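Local coordinates for protein dimethylsulfoniopropionate lyase (Roseovarius nubinhibens, PDB 4B29) that probably cleaves dimethylsulfoniopropionate to release dimethyl sulfide, using a metal ion, here zinc, held in a cupin-type barrel, at residues R133-Y138 / V202-A207; P43-F48 / E153-V158; S23-L28 / L55-R60; T29-A34 / D87-A92. All blocks are in the same frame, centred on the assembly; numbering follows the deposited sequence. Where two conformers were deposited one is given.

Interaction 1 of 4, residues R133-Y138 / V202-A207. With EDO (1,2-ethanediol), chain F; PO4 (phosphate ion), chain E.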
# COMPACT_ATOMS: atom_id res chain seq x y z
N ARG A 133 -0.51 9.61 -6.32
CA ARG A 133 -0.92 8.23 -6.44
C ARG A 133 -0.84 7.62 -5.04
O ARG A 133 0.15 7.86 -4.31
CB ARG A 133 -0.00 7.53 -7.42
CG ARG A 133 -0.28 6.10 -7.63
CD ARG A 133 0.70 5.57 -8.69
NE ARG A 133 0.31 4.26 -9.19
CZ ARG A 133 1.00 3.14 -9.07
NH1 ARG A 133 2.14 3.09 -8.40
NH2 ARG A 133 0.54 2.04 -9.61
N VAL A 134 -1.89 6.89 -4.67
CA VAL A 134 -1.99 6.28 -3.34
C VAL A 134 -2.26 4.80 -3.57
O VAL A 134 -3.28 4.43 -4.17
CB VAL A 134 -3.17 6.86 -2.55
CG1 VAL A 134 -3.22 6.16 -1.15
CG2 VAL A 134 -3.03 8.35 -2.34
N THR A 135 -1.37 3.94 -3.09
CA THR A 135 -1.58 2.50 -3.22
C THR A 135 -1.61 1.85 -1.83
O THR A 135 -1.19 2.45 -0.84
CB THR A 135 -0.53 1.76 -4.07
OG1 THR A 135 0.78 1.93 -3.48
CG2 THR A 135 -0.53 2.31 -5.49
N VAL A 136 -2.14 0.63 -1.80
CA VAL A 136 -2.25 -0.11 -0.53
C VAL A 136 -1.70 -1.51 -0.78
O VAL A 136 -1.98 -2.12 -1.82
CB VAL A 136 -3.77 -0.22 -0.10
CG1 VAL A 136 -3.94 -1.31 1.03
CG2 VAL A 136 -4.28 1.13 0.37
N GLY A 137 -0.90 -2.06 0.17
CA GLY A 137 -0.37 -3.42 -0.02
C GLY A 137 -0.65 -4.21 1.27
O GLY A 137 -0.78 -3.61 2.37
N TYR A 138 -0.85 -5.52 1.12
CA TYR A 138 -0.95 -6.43 2.28
C TYR A 138 -0.02 -7.59 2.03
O TYR A 138 0.05 -8.13 0.92
CB TYR A 138 -2.37 -6.97 2.41
CG TYR A 138 -2.48 -8.00 3.53
CD1 TYR A 138 -2.73 -7.59 4.83
CD2 TYR A 138 -2.28 -9.36 3.24
CE1 TYR A 138 -2.83 -8.58 5.89
CE2 TYR A 138 -2.35 -10.35 4.27
CZ TYR A 138 -2.66 -9.92 5.56
OH TYR A 138 -2.74 -10.89 6.55
N VAL A 202 0.55 3.87 0.77
CA VAL A 202 1.82 4.40 0.24
C VAL A 202 1.51 5.54 -0.74
O VAL A 202 0.57 5.44 -1.52
CB VAL A 202 2.52 3.28 -0.53
CG1 VAL A 202 3.81 3.75 -1.22
CG2 VAL A 202 2.81 2.10 0.45
N LEU A 203 2.28 6.61 -0.65
CA LEU A 203 2.17 7.70 -1.64
C LEU A 203 3.32 7.62 -2.65
O LEU A 203 4.46 7.15 -2.33
CB LEU A 203 2.32 9.06 -0.96
CG LEU A 203 1.42 9.37 0.27
CD1 LEU A 203 1.60 10.79 0.73
CD2 LEU A 203 -0.07 9.09 -0.10
N TRP A 204 3.06 8.15 -3.86
CA TRP A 204 4.10 8.15 -4.91
C TRP A 204 4.14 9.52 -5.55
O TRP A 204 3.09 10.20 -5.64
CB TRP A 204 3.73 7.17 -6.05
CG TRP A 204 3.44 5.75 -5.66
CD1 TRP A 204 2.39 5.26 -4.85
CD2 TRP A 204 4.25 4.64 -5.97
NE1 TRP A 204 2.50 3.89 -4.75
CE2 TRP A 204 3.63 3.49 -5.43
CE3 TRP A 204 5.44 4.49 -6.70
CZ2 TRP A 204 4.17 2.19 -5.56
CZ3 TRP A 204 5.98 3.16 -6.85
CH2 TRP A 204 5.34 2.06 -6.30
N ARG A 205 5.33 9.95 -5.94
CA ARG A 205 5.45 11.21 -6.67
C ARG A 205 6.66 11.23 -7.58
O ARG A 205 7.54 10.34 -7.51
CB ARG A 205 5.53 12.41 -5.71
CG ARG A 205 6.96 12.53 -5.11
CD ARG A 205 6.94 13.58 -3.98
NE ARG A 205 8.35 13.73 -3.49
CZ ARG A 205 8.72 14.62 -2.58
NH1 ARG A 205 7.83 15.43 -1.97
NH2 ARG A 205 10.02 14.70 -2.24
N GLY A 206 6.70 12.24 -8.45
CA GLY A 206 7.98 12.52 -9.15
C GLY A 206 8.02 11.99 -10.57
O GLY A 206 7.02 11.48 -11.11
N ALA A 207 9.19 12.06 -11.17
CA ALA A 207 9.41 11.43 -12.50
C ALA A 207 9.02 9.98 -12.48
O ALA A 207 9.29 9.23 -11.53
CB ALA A 207 10.91 11.57 -12.89
C1 EDO F . 2.29 -0.46 -1.42
O1 EDO F . 2.77 -1.21 -0.30
C2 EDO F . 2.07 -1.45 -2.53
O2 EDO F . 1.80 -0.65 -3.66
P PO4 E . -2.44 -14.85 6.98
O1 PO4 E . -3.86 -15.43 6.76
O2 PO4 E . -2.38 -13.37 6.67
O3 PO4 E . -2.14 -14.90 8.46
O4 PO4 E . -1.39 -15.55 6.12
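Thr135 OG1 is gripped by two groups at once: the indole nitrogen NE1 of Trp204 donates to it over 2.9 Å in an almost straight bond (172°) lying in the ring plane, and O2 of a bound ethanediol sits 2.8 Å from the same OG1 in a bond either hydroxyl could donate. With chi1 at 60°, OG1 stands between the backbone N and the carbonyl carbon of Thr135, raised toward the indole edge. The backbones meet as antiparallel strands; Thr135 and Val202 form a hydrogen-bonded pair, Thr135 N donating to Val202 O at 2.9 Å and Val202 N to Thr135 O at 2.8 Å. On the same face of the sheet, the extended chain of Arg133 runs alongside Trp204 and brings NH1 over the centre of the indole, 3.3 Å from Trp204 CE2. This is a cation-pi contact, although the guanidinium and ring planes are inclined by 66°. Arg133 NH2 turns elsewhere, to a salt bridge with Asp212. On the other face Val134 CG2 meets Leu203 CD2 at 3.8 Å. Trp204 also packs on Glu154 and His150, two ligands of the zinc ion. An indole with its N-H tied to a threonine and one face under an arginine has little freedom to rotate, so the contact fixes an aromatic wall beside the metal; the arginine's charge, partly balanced by Asp212, would probably polarise the indole.

Interaction 2 of 4, residues P43-F48 / E153-V158. With ZN (zinc ion), chain J; PO4 (phosphate ion), chain B; EDO (1,2-ethanediol), chain F.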
# COMPACT_ATOMS: atom_id res chain seq x y z
N PRO A 43 2.53 14.29 9.46
CA PRO A 43 3.35 15.39 8.87
C PRO A 43 4.23 14.93 7.68
O PRO A 43 4.48 15.75 6.76
CB PRO A 43 4.28 15.81 10.03
CG PRO A 43 3.38 15.52 11.27
CD PRO A 43 2.56 14.30 10.96
N GLU A 44 4.75 13.70 7.72
CA GLU A 44 5.60 13.28 6.61
C GLU A 44 4.76 13.17 5.33
O GLU A 44 5.28 13.43 4.23
CB GLU A 44 6.27 11.93 6.86
CG GLU A 44 7.25 11.93 8.08
CD GLU A 44 8.45 12.84 7.94
OE1 GLU A 44 8.81 13.33 6.82
OE2 GLU A 44 9.08 13.12 8.99
N PHE A 45 3.49 12.75 5.46
CA PHE A 45 2.63 12.64 4.27
C PHE A 45 2.34 14.06 3.76
O PHE A 45 2.40 14.27 2.55
CB PHE A 45 1.31 11.91 4.61
CG PHE A 45 1.36 10.45 4.37
CD1 PHE A 45 2.54 9.71 4.62
CD2 PHE A 45 0.23 9.75 3.87
CE1 PHE A 45 2.60 8.32 4.32
CE2 PHE A 45 0.30 8.39 3.59
CZ PHE A 45 1.47 7.65 3.83
N ARG A 46 2.00 15.00 4.65
CA ARG A 46 1.74 16.38 4.22
C ARG A 46 2.95 17.00 3.54
O ARG A 46 2.80 17.80 2.60
CB ARG A 46 1.31 17.23 5.41
CG ARG A 46 0.11 16.58 6.15
CD ARG A 46 -0.69 17.63 6.93
NE ARG A 46 0.15 18.46 7.79
CZ ARG A 46 0.50 18.15 9.05
NH1 ARG A 46 0.13 16.99 9.64
NH2 ARG A 46 1.24 19.01 9.70
N ALA A 47 4.14 16.67 4.05
CA ALA A 47 5.37 17.18 3.44
C ALA A 47 5.61 16.61 2.04
O ALA A 47 6.24 17.29 1.18
CB ALA A 47 6.59 16.88 4.35
N PHE A 48 5.18 15.37 1.80
CA PHE A 48 5.48 14.68 0.56
C PHE A 48 4.54 15.14 -0.55
O PHE A 48 4.97 15.31 -1.70
CB PHE A 48 5.29 13.19 0.80
CG PHE A 48 5.75 12.28 -0.34
CD1 PHE A 48 7.09 11.91 -0.48
CD2 PHE A 48 4.79 11.76 -1.22
CE1 PHE A 48 7.47 10.98 -1.50
CE2 PHE A 48 5.15 10.83 -2.23
CZ PHE A 48 6.49 10.43 -2.36
N GLU A 153 9.53 8.33 -6.78
CA GLU A 153 9.71 8.31 -5.29
C GLU A 153 8.47 7.75 -4.63
O GLU A 153 7.36 7.85 -5.17
CB GLU A 153 9.90 9.72 -4.81
CG GLU A 153 11.27 10.33 -5.30
CD GLU A 153 11.42 11.74 -4.88
OE1 GLU A 153 10.57 12.24 -4.10
OE2 GLU A 153 12.42 12.43 -5.23
N GLU A 154 8.64 7.21 -3.42
CA GLU A 154 7.50 6.60 -2.74
C GLU A 154 7.67 6.88 -1.26
O GLU A 154 8.78 7.00 -0.77
CB GLU A 154 7.63 5.11 -3.06
CG GLU A 154 7.12 4.18 -2.15
CD GLU A 154 7.19 2.78 -2.69
OE1 GLU A 154 8.27 2.15 -2.70
OE2 GLU A 154 6.15 2.24 -3.04
N LEU A 155 6.55 7.02 -0.56
CA LEU A 155 6.56 7.23 0.91
C LEU A 155 5.62 6.18 1.49
O LEU A 155 4.39 6.26 1.32
CB LEU A 155 6.09 8.65 1.25
CG LEU A 155 6.07 8.95 2.77
CD1 LEU A 155 7.47 8.78 3.41
CD2 LEU A 155 5.53 10.36 3.00
N TYR A 156 6.20 5.16 2.15
CA TYR A 156 5.39 4.15 2.81
C TYR A 156 4.84 4.68 4.14
O TYR A 156 5.49 5.47 4.83
CB TYR A 156 6.29 2.94 3.20
CG TYR A 156 6.15 1.78 2.28
CD1 TYR A 156 6.82 1.79 1.03
CD2 TYR A 156 5.33 0.71 2.58
CE1 TYR A 156 6.70 0.68 0.16
CE2 TYR A 156 5.21 -0.37 1.74
CZ TYR A 156 5.86 -0.36 0.50
OH TYR A 156 5.74 -1.45 -0.32
N SER A 157 3.64 4.19 4.50
CA SER A 157 3.19 4.23 5.92
C SER A 157 2.72 2.84 6.26
O SER A 157 2.24 2.09 5.39
CB SER A 157 2.08 5.28 6.20
OG SER A 157 0.83 4.86 5.63
N VAL A 158 2.84 2.50 7.55
CA VAL A 158 2.27 1.25 8.02
C VAL A 158 0.88 1.51 8.65
O VAL A 158 0.74 2.38 9.51
CB VAL A 158 3.20 0.65 9.10
CG1 VAL A 158 2.60 -0.75 9.56
CG2 VAL A 158 4.57 0.44 8.46
ZN ZN J . 8.66 0.75 -4.05
P PO4 B . 6.51 -1.24 -3.69
O1 PO4 B . 5.92 -2.49 -4.28
O2 PO4 B . 5.35 -0.28 -3.38
O3 PO4 B . 7.31 -1.51 -2.42
O4 PO4 B . 7.44 -0.56 -4.64
C1 EDO F . 2.29 -0.46 -1.42
O1 EDO F . 2.77 -1.21 -0.30
C2 EDO F . 2.07 -1.45 -2.53
O2 EDO F . 1.80 -0.65 -3.66
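Leu155 reaches from its strand into the angle between Phe45 and Phe48 of helix 43-48, and its atoms are shared between the two rings. CB lies over the centre of the Phe48 ring, 3.8 Å from the centroid and only 9° off the ring normal, a well-formed CH-pi contact. CG lies 3.9 Å from Phe45 CE1. The branch CD2 goes deepest: it is 3.5 Å from Phe45 CD1 and 3.6 Å from Phe48 CB, and it also approaches the helix backbone at Glu44 O. Two torsions give this reach: chi1 of 180° sets CG opposite the backbone N, and chi2 of 59° turns CD1 aside, leaving CD2 to continue the extended chain. The Phe48 and Leu155 side chains overlap while pointing opposite ways, with the edge of the Phe48 ring turned to Glu153 O. Two residues along the strand, Ser157 adds its CB, 3.4 Å from Phe45 CZ; its hydroxyl is engaged with Leu201 O and Trp38 NE1. Strand alternation sends Glu154 and Tyr156 to the other side of the sheet. There Glu154 OE1, also hydrogen-bonded to His183 ND1, binds the zinc ion at 2.0 Å, in company with His150 and His189, and Tyr156 OH donates to O3 of a phosphate at 2.6 Å; that phosphate, probably from the crystallisation liquor, also coordinates the metal. One strand thus carries an outer face packed, chiefly through Leu155, against a helix and a metal-binding inner face, as expected of a cupin barrel with its metal site inside.

Interaction 3 of 4, residues S23-L28 / L55-R60. With PO4 (phosphate ion), chain C; PO4 (phosphate ion), chain D.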
# COMPACT_ATOMS: atom_id res chain seq x y z
N SER A 23 -22.72 -1.88 -0.83
CA SER A 23 -22.30 -0.83 -1.84
C SER A 23 -20.78 -0.65 -1.83
O SER A 23 -20.18 -0.22 -0.79
CB SER A 23 -23.02 0.51 -1.65
OG SER A 23 -22.46 1.59 -2.44
N GLY A 24 -20.18 -1.01 -2.98
CA GLY A 24 -18.74 -0.73 -3.25
C GLY A 24 -18.48 0.75 -3.17
O GLY A 24 -17.51 1.20 -2.53
N ARG A 25 -19.36 1.55 -3.78
CA ARG A 25 -19.14 3.00 -3.77
C ARG A 25 -19.09 3.57 -2.35
O ARG A 25 -18.24 4.41 -2.00
CB ARG A 25 -20.21 3.70 -4.66
CG ARG A 25 -20.00 5.19 -4.80
CD ARG A 25 -21.24 5.90 -5.47
NE ARG A 25 -21.49 5.41 -6.84
CZ ARG A 25 -21.45 6.22 -7.92
NH1 ARG A 25 -21.10 7.51 -7.79
NH2 ARG A 25 -21.75 5.72 -9.13
N ALA A 26 -19.98 3.10 -1.48
CA ALA A 26 -20.01 3.64 -0.14
C ALA A 26 -18.74 3.22 0.66
O ALA A 26 -18.20 4.03 1.40
CB ALA A 26 -21.30 3.13 0.61
N ALA A 27 -18.35 1.97 0.50
CA ALA A 27 -17.20 1.39 1.26
C ALA A 27 -15.93 2.12 0.78
O ALA A 27 -15.08 2.48 1.60
CB ALA A 27 -17.07 -0.08 1.01
N LEU A 28 -15.81 2.35 -0.53
CA LEU A 28 -14.59 3.02 -1.05
C LEU A 28 -14.57 4.48 -0.71
O LEU A 28 -13.51 5.06 -0.48
CB LEU A 28 -14.42 2.82 -2.56
CG LEU A 28 -14.24 1.32 -2.94
CD1 LEU A 28 -13.83 1.17 -4.35
CD2 LEU A 28 -13.36 0.52 -2.04
N LEU A 55 -10.13 14.62 -6.73
CA LEU A 55 -10.34 13.17 -6.82
C LEU A 55 -11.79 12.88 -7.24
O LEU A 55 -12.72 13.52 -6.69
CB LEU A 55 -10.07 12.49 -5.45
CG LEU A 55 -8.59 12.44 -5.05
CD1 LEU A 55 -8.56 12.32 -3.50
CD2 LEU A 55 -8.09 11.22 -5.64
N ARG A 56 -11.92 12.02 -8.23
CA ARG A 56 -13.25 11.69 -8.84
C ARG A 56 -13.46 10.18 -8.79
O ARG A 56 -12.64 9.41 -9.30
CB ARG A 56 -13.24 11.99 -10.39
CG ARG A 56 -13.07 13.39 -10.90
CD ARG A 56 -14.05 14.38 -10.26
NE ARG A 56 -13.51 15.74 -10.41
CZ ARG A 56 -13.52 16.67 -9.46
NH1 ARG A 56 -14.09 16.44 -8.27
NH2 ARG A 56 -13.00 17.86 -9.73
N TRP A 57 -14.63 9.75 -8.31
CA TRP A 57 -15.03 8.34 -8.39
C TRP A 57 -14.88 7.78 -9.79
O TRP A 57 -15.40 8.38 -10.75
CB TRP A 57 -16.50 8.25 -7.95
CG TRP A 57 -17.09 6.89 -8.15
CD1 TRP A 57 -18.06 6.53 -9.09
CD2 TRP A 57 -16.78 5.70 -7.42
NE1 TRP A 57 -18.36 5.20 -8.96
CE2 TRP A 57 -17.62 4.67 -7.93
CE3 TRP A 57 -15.90 5.40 -6.33
CZ2 TRP A 57 -17.60 3.34 -7.42
CZ3 TRP A 57 -15.88 4.07 -5.81
CH2 TRP A 57 -16.71 3.06 -6.37
N ALA A 58 -14.15 6.68 -9.96
CA ALA A 58 -13.81 6.13 -11.27
C ALA A 58 -14.80 5.08 -11.77
O ALA A 58 -14.74 4.68 -12.95
CB ALA A 58 -12.42 5.47 -11.26
N ASP A 59 -15.60 4.56 -10.83
CA ASP A 59 -16.43 3.35 -11.04
C ASP A 59 -15.63 2.16 -11.60
O ASP A 59 -16.05 1.48 -12.54
CB ASP A 59 -17.63 3.66 -11.94
CG ASP A 59 -18.84 2.78 -11.57
OD1 ASP A 59 -19.46 3.05 -10.48
OD2 ASP A 59 -19.17 1.90 -12.40
N ARG A 60 -14.49 1.89 -10.97
CA ARG A 60 -13.67 0.78 -11.39
C ARG A 60 -14.22 -0.48 -10.69
O ARG A 60 -14.42 -0.42 -9.48
CB ARG A 60 -12.22 1.06 -10.92
CG ARG A 60 -11.27 -0.07 -11.37
CD ARG A 60 -9.82 0.19 -10.97
NE ARG A 60 -9.54 1.51 -11.48
CZ ARG A 60 -9.03 1.76 -12.68
NH1 ARG A 60 -8.63 0.77 -13.46
NH2 ARG A 60 -8.91 3.05 -13.06
P PO4 C . -22.30 1.97 -8.68
O1 PO4 C . -23.25 0.79 -8.45
O2 PO4 C . -22.98 3.15 -9.26
O3 PO4 C . -21.79 2.46 -7.34
O4 PO4 C . -21.28 1.47 -9.66
P PO4 D . -21.32 -1.10 -6.09
O1 PO4 D . -21.54 -1.96 -4.86
O2 PO4 D . -22.58 -1.28 -6.95
O3 PO4 D . -21.06 0.37 -5.77
O4 PO4 D . -20.15 -1.60 -6.92
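The N-terminal turn of helix 24-41 meets the short edge strand 56-57 at the protein surface, and the meeting is built round the indole of Trp57. Arg25 lies across one face of that ring. Its CG stands over the six-membered ring, 3.9 Å from the centroid, in a CH-pi contact, while the guanidinium extends over the five-membered ring and brings CZ to 3.4 Å from Trp57 NE1. The two planes are 33° apart, so the overlap is tilted rather than flat. A bend at chi3 (-62°) folds the end of the arginine back over the indole. On the opposite face of the ring rests the backbone N of Asp59, and at the ring's edge Leu28 CB meets Trp57 CZ3 at 3.8 Å. Strand 56-57 is an outermost strand of the larger sheet, next to strand 127-128, whose Phe127 packs edge-to-face on Trp57. The helix itself begins with an ST motif, in which Ser23 OG accepts from Ala26 N, and the backbone N-H groups of Gly24 and Arg25 at this same end both donate to a phosphate. A second phosphate is held by Arg25 side-chain atoms: NE donates to its O3 in a nearly straight bond (171°), and NH2 to its O2 at 2.9 Å. Asp59 OD1 accepts from Trp57 NE1 at 2.9 Å through its anti lone pair, and forms only a long salt bridge with Arg25 NH2 (3.8 Å), lying well out of the guanidinium plane, so charge alone acts there.

Interaction 4 of 4, residues T29-A34 / D87-A92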
# COMPACT_ATOMS: atom_id res chain seq x y z
N THR A 29 -15.75 5.12 -0.66
CA THR A 29 -15.82 6.52 -0.27
C THR A 29 -15.44 6.69 1.21
O THR A 29 -14.73 7.61 1.58
CB THR A 29 -17.21 7.12 -0.61
OG1 THR A 29 -17.37 7.00 -2.03
CG2 THR A 29 -17.27 8.60 -0.20
N HIS A 30 -15.90 5.73 2.05
CA HIS A 30 -15.56 5.78 3.45
C HIS A 30 -14.03 5.56 3.60
O HIS A 30 -13.38 6.25 4.41
CB HIS A 30 -16.36 4.72 4.21
CG HIS A 30 -15.92 4.57 5.64
ND1 HIS A 30 -16.25 5.49 6.62
CD2 HIS A 30 -15.17 3.62 6.24
CE1 HIS A 30 -15.72 5.10 7.77
NE2 HIS A 30 -15.05 3.97 7.57
N LEU A 31 -13.50 4.65 2.79
CA LEU A 31 -12.05 4.36 2.81
C LEU A 31 -11.30 5.63 2.38
O LEU A 31 -10.27 5.98 3.00
CB LEU A 31 -11.70 3.21 1.90
CG LEU A 31 -10.20 3.01 1.59
CD1 LEU A 31 -9.37 2.84 2.91
CD2 LEU A 31 -9.94 1.83 0.70
N LEU A 32 -11.77 6.32 1.33
CA LEU A 32 -11.05 7.53 0.93
C LEU A 32 -11.02 8.58 2.02
O LEU A 32 -10.01 9.26 2.21
CB LEU A 32 -11.66 8.09 -0.39
CG LEU A 32 -10.83 9.22 -1.01
CD1 LEU A 32 -9.51 8.69 -1.58
CD2 LEU A 32 -11.69 9.91 -2.15
N GLU A 33 -12.14 8.73 2.76
CA GLU A 33 -12.18 9.67 3.86
C GLU A 33 -11.15 9.30 4.93
O GLU A 33 -10.49 10.17 5.47
CB GLU A 33 -13.60 9.71 4.46
CG GLU A 33 -14.65 10.30 3.52
CD GLU A 33 -16.11 9.97 3.94
OE1 GLU A 33 -16.32 9.29 4.96
OE2 GLU A 33 -17.05 10.38 3.21
N ALA A 34 -11.06 8.01 5.24
CA ALA A 34 -10.13 7.53 6.25
C ALA A 34 -8.70 7.76 5.79
O ALA A 34 -7.86 8.17 6.60
CB ALA A 34 -10.37 6.06 6.55
N ASP A 87 -9.71 -0.77 9.56
CA ASP A 87 -11.07 -1.38 9.44
C ASP A 87 -11.73 -0.95 8.13
O ASP A 87 -12.45 -1.76 7.50
CB ASP A 87 -11.93 -1.01 10.66
CG ASP A 87 -11.41 -1.66 11.95
OD1 ASP A 87 -10.45 -2.49 11.90
OD2 ASP A 87 -12.00 -1.34 13.02
N ALA A 88 -11.46 0.28 7.71
CA ALA A 88 -11.99 0.73 6.40
C ALA A 88 -11.39 -0.07 5.25
O ALA A 88 -12.08 -0.36 4.26
CB ALA A 88 -11.74 2.22 6.21
N LEU A 89 -10.11 -0.46 5.36
CA LEU A 89 -9.46 -1.23 4.34
C LEU A 89 -10.04 -2.63 4.30
O LEU A 89 -10.25 -3.19 3.23
CB LEU A 89 -7.93 -1.27 4.57
CG LEU A 89 -7.30 0.07 4.16
CD1 LEU A 89 -5.85 0.21 4.78
CD2 LEU A 89 -7.18 0.12 2.61
N VAL A 90 -10.24 -3.22 5.49
CA VAL A 90 -10.82 -4.57 5.53
C VAL A 90 -12.25 -4.53 4.90
O VAL A 90 -12.57 -5.41 4.09
CB VAL A 90 -10.83 -5.12 6.97
CG1 VAL A 90 -11.66 -6.43 7.04
CG2 VAL A 90 -9.38 -5.43 7.42
N ALA A 91 -13.03 -3.51 5.21
CA ALA A 91 -14.41 -3.38 4.68
C ALA A 91 -14.40 -3.14 3.17
O ALA A 91 -15.33 -3.58 2.46
CB ALA A 91 -15.18 -2.28 5.39
N ALA A 92 -13.36 -2.47 2.66
CA ALA A 92 -13.20 -2.24 1.22
C ALA A 92 -12.71 -3.43 0.44
O ALA A 92 -12.81 -3.46 -0.78
CB ALA A 92 -12.20 -1.05 0.98
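Segments 29-34 and 87-92 are helical and run nearly antiparallel, their axes 8.9 Å apart at closest approach with 156° between their directions, and the backbones come nearest at Leu31 and Ala88, whose CA atoms are 5.1 Å apart. Such an approach rests on the small side chain of Ala88. Its CB points at the facing helix and is met by three residues there: His30 CD2 at 3.7 Å, Ala34 CB at 4.1 Å, and Leu31, through both CA and CD1. Leu31 then spreads its two branches over the partner helix. CD1 presses on Leu89 CD2 at 3.5 Å, the two leucines crossing at a slant, whereas CD2 reaches one turn further along to Ala92 CB at 3.7 Å. With chi1 of 167°, Leu31 CG swings away from its own backbone N, and the fork opens toward Leu89 and Ala92. This is a pair of antiparallel helices, parts of helices 24-41 and 83-92, packed against the large sheet of the barrel: Leu31 and Leu89 both also touch Phe118 of strand 115-122, and Leu31 reaches Leu120 beside it. Leu85, one turn before Leu89, continues the apolar seam by touching Leu31 and Ala34. Toward solvent the seam is bordered by the exposed His30, whose imidazole meets Ala88 CB obliquely, NE2 lying 4.0 Å from that CB.

How the interactions relate
Strand pairing joins the first two contacts: strands 198-205 and 153-159 are neighbours in the larger sheet, Leu203 O lies 2.7 Å from Leu155 N, and Arg205 NE forms a salt bridge of 2.7 Å with Glu153 OE1. Interaction 2 supplies a zinc ligand, and interaction 1 lines the site beside it, where Trp204 CZ2 packs 3.2 Å from Glu154 OE2; both touch the same ethanediol. Interactions 3 and 4 lie away from the metal and share helix 24-41, with Leu28 CD2 reaching Ala92 CB at 3.6 Å. Interaction 4 meets interaction 1 where Leu89 CD2 packs on Val136 CG2 (3.8 Å), while the centres of interactions 2 and 3 are about 24 Å apart.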